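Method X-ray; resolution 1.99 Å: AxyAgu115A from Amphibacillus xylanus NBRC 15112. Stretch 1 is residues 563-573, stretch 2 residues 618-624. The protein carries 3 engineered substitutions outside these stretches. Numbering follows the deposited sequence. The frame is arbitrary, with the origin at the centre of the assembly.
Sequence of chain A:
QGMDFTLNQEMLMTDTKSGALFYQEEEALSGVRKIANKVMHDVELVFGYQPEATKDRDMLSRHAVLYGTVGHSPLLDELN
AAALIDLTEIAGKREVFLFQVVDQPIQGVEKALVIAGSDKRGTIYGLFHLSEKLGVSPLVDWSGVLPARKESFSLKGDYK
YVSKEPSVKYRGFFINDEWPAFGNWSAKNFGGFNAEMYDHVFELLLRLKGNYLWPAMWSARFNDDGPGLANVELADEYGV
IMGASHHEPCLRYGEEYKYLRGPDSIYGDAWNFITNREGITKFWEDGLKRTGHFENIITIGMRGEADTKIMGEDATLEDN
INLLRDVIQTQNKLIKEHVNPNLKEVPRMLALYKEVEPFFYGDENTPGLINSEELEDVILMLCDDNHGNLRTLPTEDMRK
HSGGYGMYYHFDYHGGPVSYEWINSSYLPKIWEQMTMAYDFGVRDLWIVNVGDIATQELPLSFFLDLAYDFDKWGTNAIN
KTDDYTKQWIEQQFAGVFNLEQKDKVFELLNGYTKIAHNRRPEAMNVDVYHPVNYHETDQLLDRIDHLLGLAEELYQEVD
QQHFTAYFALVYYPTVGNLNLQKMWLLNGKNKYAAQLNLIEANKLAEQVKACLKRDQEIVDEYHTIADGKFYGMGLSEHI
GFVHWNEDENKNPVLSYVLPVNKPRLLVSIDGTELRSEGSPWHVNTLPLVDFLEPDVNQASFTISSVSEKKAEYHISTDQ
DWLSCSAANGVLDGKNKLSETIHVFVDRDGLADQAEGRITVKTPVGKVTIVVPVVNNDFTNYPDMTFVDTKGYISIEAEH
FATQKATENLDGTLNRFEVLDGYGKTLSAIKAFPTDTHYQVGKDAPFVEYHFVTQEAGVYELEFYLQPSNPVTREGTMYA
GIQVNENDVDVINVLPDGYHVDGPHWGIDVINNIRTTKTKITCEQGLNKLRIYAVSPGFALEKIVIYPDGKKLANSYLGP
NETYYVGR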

# COMPACT_ATOMS: atom_id res chain seq x y z
N HIS A 563 40.32 -9.77 -25.35
CA HIS A 563 38.99 -10.32 -25.55
C HIS A 563 37.99 -9.75 -24.56
O HIS A 563 36.84 -10.21 -24.53
CB HIS A 563 39.06 -11.85 -25.49
CG HIS A 563 39.99 -12.45 -26.50
ND1 HIS A 563 41.25 -12.91 -26.16
CD2 HIS A 563 39.86 -12.65 -27.83
CE1 HIS A 563 41.86 -13.37 -27.24
NE2 HIS A 563 41.04 -13.22 -28.27
N PHE A 564 38.39 -8.75 -23.76
CA PHE A 564 37.49 -8.17 -22.77
C PHE A 564 36.24 -7.59 -23.41
O PHE A 564 35.13 -7.80 -22.92
CB PHE A 564 38.21 -7.08 -21.96
CG PHE A 564 37.35 -6.45 -20.91
CD1 PHE A 564 37.15 -7.07 -19.68
CD2 PHE A 564 36.74 -5.22 -21.15
CE1 PHE A 564 36.35 -6.50 -18.71
CE2 PHE A 564 35.94 -4.62 -20.16
CZ PHE A 564 35.74 -5.26 -18.96
N THR A 565 36.39 -6.83 -24.50
CA THR A 565 35.24 -6.16 -25.10
C THR A 565 34.15 -7.15 -25.48
O THR A 565 32.96 -6.91 -25.22
CB THR A 565 35.70 -5.35 -26.34
OG1 THR A 565 36.47 -4.21 -25.92
CG2 THR A 565 34.51 -4.85 -27.11
N ALA A 566 34.53 -8.28 -26.08
CA ALA A 566 33.56 -9.31 -26.45
C ALA A 566 32.93 -9.96 -25.23
O ALA A 566 31.72 -10.17 -25.20
CB ALA A 566 34.24 -10.37 -27.34
N TYR A 567 33.72 -10.31 -24.22
CA TYR A 567 33.13 -10.80 -22.98
C TYR A 567 32.11 -9.80 -22.42
O TYR A 567 30.97 -10.16 -22.09
CB TYR A 567 34.23 -11.11 -21.94
CG TYR A 567 33.59 -11.50 -20.63
CD1 TYR A 567 32.88 -12.69 -20.51
CD2 TYR A 567 33.66 -10.67 -19.53
CE1 TYR A 567 32.25 -13.03 -19.34
CE2 TYR A 567 33.04 -11.00 -18.36
CZ TYR A 567 32.35 -12.19 -18.27
OH TYR A 567 31.73 -12.51 -17.10
N PHE A 568 32.49 -8.54 -22.35
CA PHE A 568 31.62 -7.53 -21.76
C PHE A 568 30.33 -7.36 -22.56
O PHE A 568 29.22 -7.36 -22.01
CB PHE A 568 32.36 -6.18 -21.68
CG PHE A 568 31.61 -5.16 -20.88
CD1 PHE A 568 31.88 -4.98 -19.53
CD2 PHE A 568 30.61 -4.39 -21.46
CE1 PHE A 568 31.17 -4.05 -18.77
CE2 PHE A 568 29.88 -3.48 -20.71
CZ PHE A 568 30.17 -3.31 -19.36
N ALA A 569 30.44 -7.17 -23.88
CA ALA A 569 29.25 -6.90 -24.68
C ALA A 569 28.36 -8.12 -24.84
O ALA A 569 27.13 -7.98 -24.88
CB ALA A 569 29.67 -6.37 -26.05
N LEU A 570 28.93 -9.33 -24.87
CA LEU A 570 28.13 -10.52 -25.13
C LEU A 570 27.65 -11.21 -23.86
O LEU A 570 26.64 -11.92 -23.90
CB LEU A 570 28.94 -11.52 -25.98
CG LEU A 570 29.27 -11.08 -27.43
CD1 LEU A 570 30.12 -12.10 -28.21
CD2 LEU A 570 28.02 -10.72 -28.24
N VAL A 571 28.39 -11.11 -22.76
CA VAL A 571 28.04 -11.93 -21.59
C VAL A 571 27.85 -11.04 -20.36
O VAL A 571 26.80 -11.06 -19.71
CB VAL A 571 29.12 -13.00 -21.35
CG1 VAL A 571 28.76 -13.83 -20.11
CG2 VAL A 571 29.28 -13.87 -22.59
N TYR A 572 28.86 -10.24 -20.03
CA TYR A 572 28.83 -9.53 -18.76
C TYR A 572 27.72 -8.48 -18.72
O TYR A 572 26.94 -8.43 -17.76
CB TYR A 572 30.20 -8.89 -18.51
CG TYR A 572 30.34 -8.26 -17.13
CD1 TYR A 572 30.71 -9.03 -16.02
CD2 TYR A 572 30.12 -6.89 -16.95
CE1 TYR A 572 30.85 -8.43 -14.76
CE2 TYR A 572 30.25 -6.29 -15.71
CZ TYR A 572 30.62 -7.07 -14.62
OH TYR A 572 30.74 -6.48 -13.40
N TYR A 573 27.63 -7.62 -19.73
CA TYR A 573 26.62 -6.55 -19.69
C TYR A 573 25.19 -7.11 -19.69
O TYR A 573 24.40 -6.72 -18.81
CB TYR A 573 26.89 -5.58 -20.85
CG TYR A 573 25.78 -4.57 -21.02
CD1 TYR A 573 25.57 -3.59 -20.07
CD2 TYR A 573 24.93 -4.61 -22.12
CE1 TYR A 573 24.54 -2.65 -20.20
CE2 TYR A 573 23.91 -3.69 -22.27
CZ TYR A 573 23.71 -2.73 -21.29
OH TYR A 573 22.68 -1.83 -21.41
N GLU A 618 26.16 2.54 -13.43
CA GLU A 618 27.58 2.33 -13.69
C GLU A 618 27.79 1.35 -14.83
O GLU A 618 28.66 1.58 -15.68
CB GLU A 618 28.30 1.85 -12.44
CG GLU A 618 28.54 2.98 -11.47
CD GLU A 618 29.13 2.54 -10.16
OE1 GLU A 618 29.23 1.31 -9.94
OE2 GLU A 618 29.48 3.42 -9.34
N ILE A 619 27.01 0.28 -14.88
CA ILE A 619 27.25 -0.70 -15.92
C ILE A 619 26.85 -0.16 -17.30
O ILE A 619 27.49 -0.49 -18.30
CB ILE A 619 26.54 -2.01 -15.58
CG1 ILE A 619 27.17 -3.14 -16.39
CG2 ILE A 619 25.03 -1.91 -15.83
CD1 ILE A 619 26.37 -4.39 -16.34
N VAL A 620 25.82 0.70 -17.37
CA VAL A 620 25.45 1.33 -18.64
C VAL A 620 26.56 2.26 -19.12
O VAL A 620 26.94 2.24 -20.30
CB VAL A 620 24.10 2.07 -18.52
CG1 VAL A 620 23.85 2.95 -19.74
CG2 VAL A 620 22.94 1.08 -18.31
N ASP A 621 27.07 3.10 -18.21
CA ASP A 621 28.16 4.00 -18.57
C ASP A 621 29.37 3.23 -19.06
O ASP A 621 30.01 3.63 -20.05
CB ASP A 621 28.56 4.87 -17.38
CG ASP A 621 27.49 5.89 -17.03
OD1 ASP A 621 27.31 6.17 -15.83
OD2 ASP A 621 26.84 6.39 -17.98
N GLU A 622 29.73 2.14 -18.37
CA GLU A 622 30.83 1.31 -18.83
C GLU A 622 30.55 0.77 -20.23
O GLU A 622 31.43 0.79 -21.10
CB GLU A 622 31.10 0.17 -17.82
CG GLU A 622 32.31 -0.71 -18.20
CD GLU A 622 32.79 -1.67 -17.05
OE1 GLU A 622 32.07 -1.82 -16.03
OE2 GLU A 622 33.90 -2.26 -17.20
N TYR A 623 29.32 0.34 -20.49
CA TYR A 623 28.98 -0.22 -21.80
C TYR A 623 29.15 0.82 -22.91
O TYR A 623 29.62 0.51 -24.01
CB TYR A 623 27.56 -0.71 -21.73
CG TYR A 623 27.00 -1.36 -22.97
CD1 TYR A 623 27.61 -2.48 -23.55
CD2 TYR A 623 25.82 -0.91 -23.50
CE1 TYR A 623 27.06 -3.10 -24.68
CE2 TYR A 623 25.24 -1.52 -24.61
CZ TYR A 623 25.86 -2.62 -25.19
OH TYR A 623 25.27 -3.22 -26.26
N HIS A 624 28.80 2.08 -22.61
CA HIS A 624 28.87 3.17 -23.56
C HIS A 624 30.28 3.69 -23.78
O HIS A 624 30.49 4.45 -24.72
CB HIS A 624 27.96 4.31 -23.09
CG HIS A 624 26.51 4.00 -23.22
ND1 HIS A 624 25.52 4.70 -22.57
CD2 HIS A 624 25.87 3.02 -23.92
CE1 HIS A 624 24.34 4.18 -22.86
NE2 HIS A 624 24.53 3.16 -23.68
O HOH W 1 26.03 -6.24 -26.88
O HOH W 2 32.07 -3.44 -13.80

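At the centre of the contact two tyrosine rings lie flat against each other. The rings of Tyr-573 and Tyr-623 form a face-to-face stack, their centroids 3.8 Å apart and their planes inclined by only 8°, with Tyr-573 CE2 3.5 Å from Tyr-623 CE2. The CA-to-CB bonds of both point toward the other stretch and both residues adopt the t rotamer at chi1, so each ring extends into the gap between two helix axes that come no closer than 11.0 Å. A flat, wide side chain suits such a gap. The stack is reinforced by a CH-pi contact: Tyr-623 CB sits over the face of the Tyr-573 ring, 4.1 Å from its centroid. These two residues give up more surface to the contact than any others, and both are buried.

Ile-619 packs beside the stack. Its CA-to-CB bond points sideways, but the extended side chain, t at both chi angles, carries CD1 to 3.9 Å from Tyr-573 CD1 and 4.4 Å from Tyr-572 CE2. The branched aliphatic chain, long enough to bring its terminal methyl to both aromatic neighbours, fills the space beside them without any polar group to satisfy. The CA-to-CB bond of Val-620 points away from stretch 1, yet its CG2 still lies 4.3 Å from Tyr-573 OH, a minor contact; a compact, apolar valine suits this buried position.

One turn before Tyr-572 and Tyr-573, Phe-568 has its CA-to-CB bond toward stretch 2 and fits among three residues. Its CE2 approaches Tyr-623 CB at 3.8 Å, its CZ lies 4.2 Å from Ile-619 CG1, and its CE1 comes within 3.4 Å of Glu-622 CD. A ring without a polar group is well placed here, since it can fill the space without needing a hydrogen-bonding partner. Ala-569, by contrast, offers just a methyl group, and its CB lies 4.4 Å from Tyr-623 CE1.

Toward the border the contact becomes polar. Glu-622 is partly exposed; its CA-to-CB bond points toward stretch 1, and the extended chain, t at chi1 and chi2, sets the carboxylate beside the rings of Phe-564 and Phe-568, with OE2 3.9 Å from Phe-564 CZ, at that ring's edge, where the positively polarised C-H groups face an anionic oxygen. OE2 is also hydrogen-bonded elsewhere in the structure.

No direct hydrogen bond joins the stretches, but two waters bridge them. One donates to Ala-569 O at 2.9 Å and hydrogen-bonds to Tyr-623 OH at 3.2 Å; the other donates to Glu-622 OE1 at 2.8 Å and makes a weak bond to Tyr-572 OH at 3.3 Å. Tyrosine suits both sites, its ring packing against apolar neighbours while its hydroxyl reaches water.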